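Local coordinates for hypothetical sugar ABC-transporter sugar binding protein (Arthrobacter globiformis, PDB 7BVT) that binds cyclic alpha-maltosyl-1,6-maltose and probably delivers it to an ABC transporter for uptake as the solute-binding component, at residues 33-38 / 88-93; 180-185 / 242-247. All coordinates share one frame; numbering follows the deposited sequence.

Interaction 1: residues 33-38 / 88-93. With GLC (alpha-D-glucopyranose), chain B.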
ATOM      1  N   TRP A  33      17.236 -10.617   4.496  1.00 17.53           N
ATOM      2  CA  TRP A  33      16.913  -9.608   5.517  1.00 18.36           C
ATOM      3  C   TRP A  33      15.489  -9.109   5.292  1.00 21.89           C
ATOM      4  O   TRP A  33      15.126  -8.829   4.133  1.00 20.05           O
ATOM      5  CB  TRP A  33      17.865  -8.448   5.499  1.00 19.23           C
ATOM      6  CG  TRP A  33      19.305  -8.766   5.758  1.00 20.56           C
ATOM      7  CD1 TRP A  33      19.819  -9.939   6.183  1.00 23.83           C
ATOM      8  CD2 TRP A  33      20.399  -7.854   5.687  1.00 22.29           C
ATOM      9  NE1 TRP A  33      21.173  -9.822   6.346  1.00 23.22           N
ATOM     10  CE2 TRP A  33      21.557  -8.573   6.061  1.00 24.82           C
ATOM     11  CE3 TRP A  33      20.514  -6.514   5.349  1.00 23.56           C
ATOM     12  CZ2 TRP A  33      22.829  -8.002   6.040  1.00 24.69           C
ATOM     13  CZ3 TRP A  33      21.767  -5.934   5.389  1.00 27.79           C
ATOM     14  CH2 TRP A  33      22.896  -6.676   5.714  1.00 26.31           C
ATOM     15  N   HIS A  34      14.729  -8.980   6.367  1.00 20.06           N
ATOM     16  CA  HIS A  34      13.328  -8.525   6.306  1.00 18.17           C
ATOM     17  C   HIS A  34      13.086  -7.715   7.568  1.00 22.54           C
ATOM     18  O   HIS A  34      13.984  -7.758   8.420  1.00 21.91           O
ATOM     19  CB  HIS A  34      12.372  -9.673   6.200  1.00 19.57           C
ATOM     20  CG  HIS A  34      12.429 -10.508   7.424  1.00 19.79           C
ATOM     21  ND1 HIS A  34      11.660 -10.208   8.531  1.00 20.65           N
ATOM     22  CD2 HIS A  34      13.130 -11.639   7.687  1.00 21.77           C
ATOM     23  CE1 HIS A  34      11.869 -11.160   9.445  1.00 21.20           C
ATOM     24  NE2 HIS A  34      12.783 -12.040   8.980  1.00 21.44           N
ATOM     25  N   TYR A  35      11.945  -7.062   7.669  1.00 20.39           N
ATOM     26  CA  TYR A  35      11.635  -6.221   8.863  1.00 20.96           C
ATOM     27  C   TYR A  35      10.414  -6.769   9.598  1.00 22.48           C
ATOM     28  O   TYR A  35       9.907  -6.056  10.482  1.00 24.19           O
ATOM     29  CB  TYR A  35      11.529  -4.723   8.517  1.00 23.35           C
ATOM     30  CG  TYR A  35      10.557  -4.333   7.425  1.00 21.57           C
ATOM     31  CD1 TYR A  35       9.222  -4.671   7.485  1.00 22.83           C
ATOM     32  CD2 TYR A  35      10.973  -3.588   6.342  1.00 23.41           C
ATOM     33  CE1 TYR A  35       8.314  -4.317   6.483  1.00 20.03           C
ATOM     34  CE2 TYR A  35      10.079  -3.198   5.353  1.00 22.07           C
ATOM     35  CZ  TYR A  35       8.753  -3.564   5.427  1.00 21.20           C
ATOM     36  OH  TYR A  35       7.899  -3.146   4.431  1.00 20.75           O
ATOM     37  N   TRP A  36       9.921  -7.949   9.266  1.00 20.54           N
ATOM     38  CA  TRP A  36       8.720  -8.500   9.938  1.00 21.06           C
ATOM     39  C   TRP A  36       9.015  -8.777  11.427  1.00 25.67           C
ATOM     40  O   TRP A  36      10.126  -9.283  11.758  1.00 24.44           O
ATOM     41  CB  TRP A  36       8.213  -9.755   9.234  1.00 22.26           C
ATOM     42  CG  TRP A  36       7.630  -9.459   7.883  1.00 20.93           C
ATOM     43  CD1 TRP A  36       6.664  -8.549   7.558  1.00 21.36           C
ATOM     44  CD2 TRP A  36       7.928 -10.152   6.667  1.00 19.51           C
ATOM     45  NE1 TRP A  36       6.339  -8.636   6.235  1.00 19.27           N
ATOM     46  CE2 TRP A  36       7.112  -9.595   5.654  1.00 17.72           C
ATOM     47  CE3 TRP A  36       8.811 -11.177   6.330  1.00 21.12           C
ATOM     48  CZ2 TRP A  36       7.168 -10.034   4.332  1.00 20.09           C
ATOM     49  CZ3 TRP A  36       8.835 -11.629   5.031  1.00 20.44           C
ATOM     50  CH2 TRP A  36       8.048 -11.043   4.052  1.00 19.94           C
ATOM     51  N   ASP A  37       7.972  -8.563  12.224  1.00 27.60           N
ATOM     52  CA  ASP A  37       7.906  -8.911  13.658  1.00 32.12           C
ATOM     53  C   ASP A  37       6.705  -9.813  13.900  1.00 29.16           C
ATOM     54  O   ASP A  37       5.846  -9.995  13.019  1.00 28.77           O
ATOM     55  CB  ASP A  37       7.748  -7.655  14.517  1.00 35.93           C
ATOM     56  CG  ASP A  37       8.909  -6.683  14.392  1.00 44.97           C
ATOM     57  OD1 ASP A  37      10.070  -7.149  14.276  1.00 46.70           O
ATOM     58  OD2 ASP A  37       8.645  -5.464  14.398  1.00 52.13           O
ATOM     59  N   GLY A  38       6.607 -10.319  15.119  1.00 32.37           N
ATOM     60  CA  GLY A  38       5.331 -10.881  15.585  1.00 31.19           C
ATOM     61  C   GLY A  38       4.917 -12.068  14.760  1.00 27.37           C
ATOM     62  O   GLY A  38       5.788 -12.861  14.422  1.00 29.47           O
ATOM     63  N   ILE A  88      13.991  -7.845   1.721  1.00 17.22           N
ATOM     64  CA  ILE A  88      12.524  -7.689   1.623  1.00 16.50           C
ATOM     65  C   ILE A  88      12.189  -6.339   2.251  1.00 18.93           C
ATOM     66  O   ILE A  88      12.345  -6.174   3.471  1.00 20.09           O
ATOM     67  CB  ILE A  88      11.782  -8.879   2.250  1.00 17.83           C
ATOM     68  CG1 ILE A  88      12.217 -10.204   1.611  1.00 17.69           C
ATOM     69  CG2 ILE A  88      10.267  -8.702   2.206  1.00 17.31           C
ATOM     70  CD1 ILE A  88      11.542 -11.411   2.151  1.00 19.40           C
ATOM     71  N   GLY A  89      11.727  -5.399   1.426  1.00 19.33           N
ATOM     72  CA  GLY A  89      11.530  -4.003   1.820  1.00 18.39           C
ATOM     73  C   GLY A  89      10.151  -3.501   1.507  1.00 17.70           C
ATOM     74  O   GLY A  89       9.389  -4.180   0.836  1.00 17.89           O
ATOM     75  N   ASP A  90       9.859  -2.289   1.924  1.00 18.83           N
ATOM     76  CA  ASP A  90       8.600  -1.620   1.565  1.00 19.65           C
ATOM     77  C   ASP A  90       8.596  -1.333   0.066  1.00 17.60           C
ATOM     78  O   ASP A  90       9.665  -1.102  -0.530  1.00 17.64           O
ATOM     79  CB  ASP A  90       8.427  -0.329   2.363  1.00 22.48           C
ATOM     80  CG  ASP A  90       7.069   0.288   1.990  1.00 26.64           C
ATOM     81  OD1 ASP A  90       6.043  -0.398   2.200  1.00 25.74           O
ATOM     82  OD2 ASP A  90       7.059   1.366   1.335  1.00 28.78           O
ATOM     83  N   LEU A  91       7.399  -1.294  -0.528  1.00 18.50           N
ATOM     84  CA  LEU A  91       7.217  -0.905  -1.956  1.00 18.61           C
ATOM     85  C   LEU A  91       8.091   0.286  -2.324  1.00 17.31           C
ATOM     86  O   LEU A  91       8.873   0.210  -3.302  1.00 17.32           O
ATOM     87  CB  LEU A  91       5.756  -0.571  -2.218  1.00 18.33           C
ATOM     88  CG  LEU A  91       5.449  -0.220  -3.663  1.00 19.81           C
ATOM     89  CD1 LEU A  91       5.527  -1.452  -4.537  1.00 23.23           C
ATOM     90  CD2 LEU A  91       4.076   0.416  -3.796  1.00 24.10           C
ATOM     91  N   VAL A  92       7.935   1.385  -1.621  1.00 19.97           N
ATOM     92  CA  VAL A  92       8.551   2.667  -2.068  1.00 21.48           C
ATOM     93  C   VAL A  92      10.068   2.614  -1.840  1.00 18.64           C
ATOM     94  O   VAL A  92      10.754   3.522  -2.312  1.00 22.92           O
ATOM     95  CB  VAL A  92       7.867   3.877  -1.396  1.00 28.88           C
ATOM     96  CG1 VAL A  92       6.366   3.835  -1.623  1.00 31.76           C
ATOM     97  CG2 VAL A  92       8.168   3.958   0.069  1.00 29.87           C
ATOM     98  N   TRP A  93      10.589   1.591  -1.161  1.00 17.11           N
ATOM     99  CA  TRP A  93      12.063   1.471  -1.010  1.00 18.18           C
ATOM    100  C   TRP A  93      12.712   0.922  -2.268  1.00 18.35           C
ATOM    101  O   TRP A  93      13.924   1.135  -2.435  1.00 20.43           O
ATOM    102  CB  TRP A  93      12.469   0.613   0.173  1.00 19.21           C
ATOM    103  CG  TRP A  93      12.042   1.124   1.501  1.00 20.07           C
ATOM    104  CD1 TRP A  93      11.453   2.323   1.806  1.00 20.72           C
ATOM    105  CD2 TRP A  93      12.255   0.436   2.732  1.00 20.22           C
ATOM    106  NE1 TRP A  93      11.256   2.397   3.157  1.00 23.67           N
ATOM    107  CE2 TRP A  93      11.727   1.256   3.747  1.00 22.39           C
ATOM    108  CE3 TRP A  93      12.793  -0.800   3.060  1.00 20.79           C
ATOM    109  CZ2 TRP A  93      11.752   0.862   5.076  1.00 22.95           C
ATOM    110  CZ3 TRP A  93      12.800  -1.199   4.381  1.00 23.29           C
ATOM    111  CH2 TRP A  93      12.289  -0.367   5.367  1.00 21.55           C
TER
HETATM  112  C1  GLC B   2       1.615   0.674   4.684  1.00 26.87           C
HETATM  113  C2  GLC B   2       2.101   0.182   3.356  1.00 25.75           C
HETATM  114  C3  GLC B   2       3.190   1.082   2.828  1.00 25.80           C
HETATM  115  C4  GLC B   2       2.651   2.521   2.806  1.00 24.40           C
HETATM  116  C5  GLC B   2       2.273   2.942   4.221  1.00 24.92           C
HETATM  117  C6  GLC B   2       1.696   4.369   4.226  1.00 26.69           C
HETATM  118  O2  GLC B   2       2.439  -1.186   3.500  1.00 25.85           O
HETATM  119  O3  GLC B   2       3.594   0.617   1.529  1.00 25.47           O
HETATM  120  O4  GLC B   2       3.624   3.440   2.346  1.00 26.87           O
HETATM  121  O5  GLC B   2       1.254   2.084   4.671  1.00 24.65           O
HETATM  122  O6  GLC B   2       1.822   4.886   5.548  1.00 28.65           O
HETATM  123  O   HOH W   1      10.399  -6.956   5.269  1.00 20.77           O
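Trp33 and Ile88 join two neighbouring parallel strands, 28-34 and 86-90, in the sheet of one lobe of this solute-binding protein, at the C-terminal ends of both strands, where Asp90 of the second reaches the sugar. The direct backbone bond is Ile88 N to Trp33 O, 2.8 Å long. Past it the strands part, and a water takes over: it accepts from Tyr35 N and donates to Ile88 O at 2.8 Å, sitting over the centre of one face of the Tyr35 ring.

The apolar contacts are aromatic for the most part. Tyr35 has its CG wedged between backbone N and carbonyl carbon (chi1 55°), and the ring thereby reaches the 88-93 segment, its CE2 edge lying 3.5 Å from Trp93 CZ3. The two ring planes are steeply inclined, at 77°, in an oblique meeting. Trp36 brings the far rim of its indole against Ile88, with CH2 3.7 Å from CG2, and the two side chains cross at about a right angle.

Several polar groups are fixed from within or nearby. His34 ND1 accepts Trp36 N at 2.9 Å in the plane of the imidazole, which ties the loop after the strand back to His34. Glu297, on strand 292-301, takes one carboxylate oxygen to Tyr35 OH and the other to Trp36 NE1, fixing both aromatic side chains from a third strand.

The sugar contact belongs to Asp90. Its CG swings anti to the backbone N (chi1 -178°), which carries the carboxylate out toward the sugar, and OD2 closes an Asx turn by accepting Val92 N from above the carboxylate plane. The other oxygen, OD1, receives the hydroxyl O3 of the glucose at 2.7 Å.

Interaction 2: residues 180-185 / 242-247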
ATOM      1  N   GLY A 180     -22.875  15.224  16.326  1.00 26.17           N
ATOM      2  CA  GLY A 180     -21.781  16.173  16.576  1.00 28.81           C
ATOM      3  C   GLY A 180     -20.400  15.585  16.278  1.00 27.00           C
ATOM      4  O   GLY A 180     -19.409  16.267  16.458  1.00 30.18           O
ATOM      5  N   LYS A 181     -20.327  14.347  15.800  1.00 27.63           N
ATOM      6  CA  LYS A 181     -19.035  13.691  15.552  1.00 25.93           C
ATOM      7  C   LYS A 181     -18.674  13.786  14.062  1.00 24.71           C
ATOM      8  O   LYS A 181     -19.551  13.744  13.177  1.00 23.16           O
ATOM      9  CB  LYS A 181     -19.137  12.238  16.010  1.00 28.80           C
ATOM     10  CG  LYS A 181     -19.204  12.074  17.520  1.00 28.01           C
ATOM     11  CD  LYS A 181     -19.507  10.686  17.997  1.00 34.22           C
ATOM     12  CE  LYS A 181     -19.763  10.661  19.498  1.00 40.29           C
ATOM     13  NZ  LYS A 181     -19.910   9.281  20.042  1.00 39.99           N
ATOM     14  N   PRO A 182     -17.358  13.813  13.742  1.00 22.93           N
ATOM     15  CA  PRO A 182     -16.936  13.783  12.339  1.00 24.14           C
ATOM     16  C   PRO A 182     -17.500  12.530  11.675  1.00 20.95           C
ATOM     17  O   PRO A 182     -17.419  11.448  12.281  1.00 22.68           O
ATOM     18  CB  PRO A 182     -15.396  13.706  12.368  1.00 23.67           C
ATOM     19  CG  PRO A 182     -15.026  14.082  13.778  1.00 26.85           C
ATOM     20  CD  PRO A 182     -16.209  13.685  14.635  1.00 23.54           C
ATOM     21  N   GLY A 183     -18.041  12.679  10.454  1.00 20.78           N
ATOM     22  CA  GLY A 183     -18.627  11.562   9.708  1.00 21.09           C
ATOM     23  C   GLY A 183     -17.538  10.740   9.056  1.00 20.40           C
ATOM     24  O   GLY A 183     -17.804   9.588   8.743  1.00 20.87           O
ATOM     25  N   TYR A 184     -16.376  11.354   8.805  1.00 20.32           N
ATOM     26  CA  TYR A 184     -15.312  10.716   7.981  1.00 18.79           C
ATOM     27  C   TYR A 184     -13.971  11.381   8.324  1.00 19.12           C
ATOM     28  O   TYR A 184     -13.894  12.613   8.211  1.00 21.20           O
ATOM     29  CB  TYR A 184     -15.660  10.844   6.505  1.00 17.31           C
ATOM     30  CG  TYR A 184     -14.586  10.369   5.562  1.00 17.47           C
ATOM     31  CD1 TYR A 184     -14.217   9.023   5.487  1.00 18.45           C
ATOM     32  CD2 TYR A 184     -13.992  11.250   4.683  1.00 17.01           C
ATOM     33  CE1 TYR A 184     -13.242   8.597   4.595  1.00 17.38           C
ATOM     34  CE2 TYR A 184     -13.033  10.819   3.767  1.00 16.68           C
ATOM     35  CZ  TYR A 184     -12.676   9.491   3.707  1.00 17.69           C
ATOM     36  OH  TYR A 184     -11.690   9.078   2.849  1.00 17.32           O
ATOM     37  N   ASP A 185     -12.943  10.610   8.661  1.00 18.68           N
ATOM     38  CA  ASP A 185     -11.611  11.206   8.946  1.00 20.15           C
ATOM     39  C   ASP A 185     -10.854  11.365   7.627  1.00 18.20           C
ATOM     40  O   ASP A 185     -10.803  10.379   6.867  1.00 18.02           O
ATOM     41  CB  ASP A 185     -10.770  10.334   9.888  1.00 21.02           C
ATOM     42  CG  ASP A 185     -11.251  10.274  11.321  1.00 23.35           C
ATOM     43  OD1 ASP A 185     -12.296  10.872  11.625  1.00 22.21           O
ATOM     44  OD2 ASP A 185     -10.552   9.616  12.090  1.00 26.26           O
ATOM     45  N   VAL A 242     -17.592  17.836   8.162  1.00 19.69           N
ATOM     46  CA  VAL A 242     -17.719  16.335   8.136  1.00 21.53           C
ATOM     47  C   VAL A 242     -16.363  15.693   8.424  1.00 21.18           C
ATOM     48  O   VAL A 242     -16.320  14.697   9.172  1.00 21.75           O
ATOM     49  CB  VAL A 242     -18.343  15.827   6.838  1.00 22.37           C
ATOM     50  CG1 VAL A 242     -18.195  14.313   6.714  1.00 19.71           C
ATOM     51  CG2 VAL A 242     -19.796  16.248   6.728  1.00 22.34           C
ATOM     52  N   SER A 243     -15.278  16.274   7.907  1.00 21.64           N
ATOM     53  CA  SER A 243     -13.887  15.768   8.076  1.00 23.32           C
ATOM     54  C   SER A 243     -12.972  16.879   8.579  1.00 23.98           C
ATOM     55  O   SER A 243     -12.337  17.531   7.758  1.00 22.98           O
ATOM     56  CB  SER A 243     -13.380  15.293   6.720  1.00 20.16           C
ATOM     57  OG  SER A 243     -14.274  14.328   6.202  1.00 19.72           O
ATOM     58  N   PRO A 244     -12.951  17.222   9.881  1.00 23.73           N
ATOM     59  CA  PRO A 244     -12.173  18.375  10.293  1.00 25.62           C
ATOM     60  C   PRO A 244     -10.698  18.232   9.947  1.00 23.03           C
ATOM     61  O   PRO A 244     -10.155  17.165   9.977  1.00 22.60           O
ATOM     62  CB  PRO A 244     -12.390  18.454  11.817  1.00 26.31           C
ATOM     63  CG  PRO A 244     -13.737  17.804  12.004  1.00 28.56           C
ATOM     64  CD  PRO A 244     -13.762  16.676  10.987  1.00 26.39           C
ATOM     65  N   TYR A 245     -10.074  19.377   9.740  1.00 24.58           N
ATOM     66  CA  TYR A 245      -8.611  19.496   9.562  1.00 24.44           C
ATOM     67  C   TYR A 245      -7.883  19.106  10.837  1.00 25.55           C
ATOM     68  O   TYR A 245      -8.338  19.455  11.956  1.00 27.31           O
ATOM     69  CB  TYR A 245      -8.225  20.916   9.144  1.00 26.39           C
ATOM     70  CG  TYR A 245      -6.726  21.101   9.126  1.00 28.70           C
ATOM     71  CD1 TYR A 245      -5.938  20.372   8.256  1.00 27.90           C
ATOM     72  CD2 TYR A 245      -6.094  21.975   9.999  1.00 29.64           C
ATOM     73  CE1 TYR A 245      -4.560  20.540   8.220  1.00 27.76           C
ATOM     74  CE2 TYR A 245      -4.715  22.128  10.003  1.00 30.22           C
ATOM     75  CZ  TYR A 245      -3.946  21.431   9.092  1.00 34.52           C
ATOM     76  OH  TYR A 245      -2.582  21.584   9.110  1.00 29.41           O
ATOM     77  N   ALA A 246      -6.778  18.378  10.685  1.00 28.22           N
ATOM     78  CA  ALA A 246      -5.870  17.977  11.790  1.00 27.98           C
ATOM     79  C   ALA A 246      -6.631  17.204  12.880  1.00 29.06           C
ATOM     80  O   ALA A 246      -6.352  17.384  14.100  1.00 32.70           O
ATOM     81  CB  ALA A 246      -5.164  19.211  12.326  1.00 31.71           C
ATOM     82  N   LYS A 247      -7.511  16.297  12.490  1.00 27.45           N
ATOM     83  CA  LYS A 247      -8.331  15.473  13.420  1.00 27.92           C
ATOM     84  C   LYS A 247      -8.292  14.009  12.994  1.00 25.53           C
ATOM     85  O   LYS A 247      -9.247  13.290  13.259  1.00 26.24           O
ATOM     86  CB  LYS A 247      -9.779  15.975  13.444  1.00 31.79           C
ATOM     87  CG  LYS A 247      -9.987  17.292  14.187  1.00 41.39           C
ATOM     88  CD  LYS A 247      -9.452  17.301  15.599  1.00 44.45           C
ATOM     89  CE  LYS A 247     -10.026  16.200  16.455  1.00 47.32           C
ATOM     90  NZ  LYS A 247      -9.759  16.447  17.895  1.00 56.19           N
TER
HETATM   91  O   HOH W   2     -11.759  13.501  12.055  1.00 25.34           O
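Ser243 makes the firm bond of this contact: its OG donates to Tyr184 O at 2.7 Å, approaching from above the carbonyl plane. With OG beside its own backbone N (chi1 -56°), the hydroxyl also lies at the edge of the Tyr184 ring, 3.4 Å from CD2. Ser243 CA also lies 3.2 Å from Tyr184 O, a bent C-H...O contact.

One residue earlier, Val242 O faces two successive amides. Gly183 N approaches it at 2.9 Å but at a poor angle, and Tyr184 N is straighter but long, at 3.4 Å; both bonds are weak, and the carbonyl is shared between them. Beside them the two prolines pack crosswise, Pro182 CB lying 3.7 Å from Pro244 CD.

Farther out, a water donates to Asp185 OD1 at 2.7 Å and to Lys247 O at 2.8 Å, linking the segments where they do not bond directly. The other oxygen of that carboxylate, OD2, accepts Phe251 N and Gly249 N, which anchors Asp185 to the chain following Lys247. Leu237 and Leu168 pack against Tyr184, and Gly183 O accepts from Ser258 OG.

Pro244 and Lys247, the ends of a type II beta turn, carry its share of the contact. In the two-lobed solute-binding fold, this joins the loops after helices 165-179 and 225-239 beside strand 258-262, away from the sugar.

How the interactions relate
The two contacts lie on opposite sides of the chain's centre, with their own centres about 32 Å apart and their nearest atoms about 19 Å apart, so neither touches the other. Interaction 1 closes before interaction 2 opens along the sequence. The bound glucan lies between them, but their relation to it differs: 33-38 / 88-93 supplies a pocket residue, Asp90, to one glucose, which also bonds to Arg371 and Asn140, whereas in 180-185 / 242-247 the side chain of Asp185 is about 10 Å from a bound glucose. Interaction 1 therefore builds part of the pocket wall, and interaction 2 joins two loops on the other side of the chain's centre, apart from the sugar.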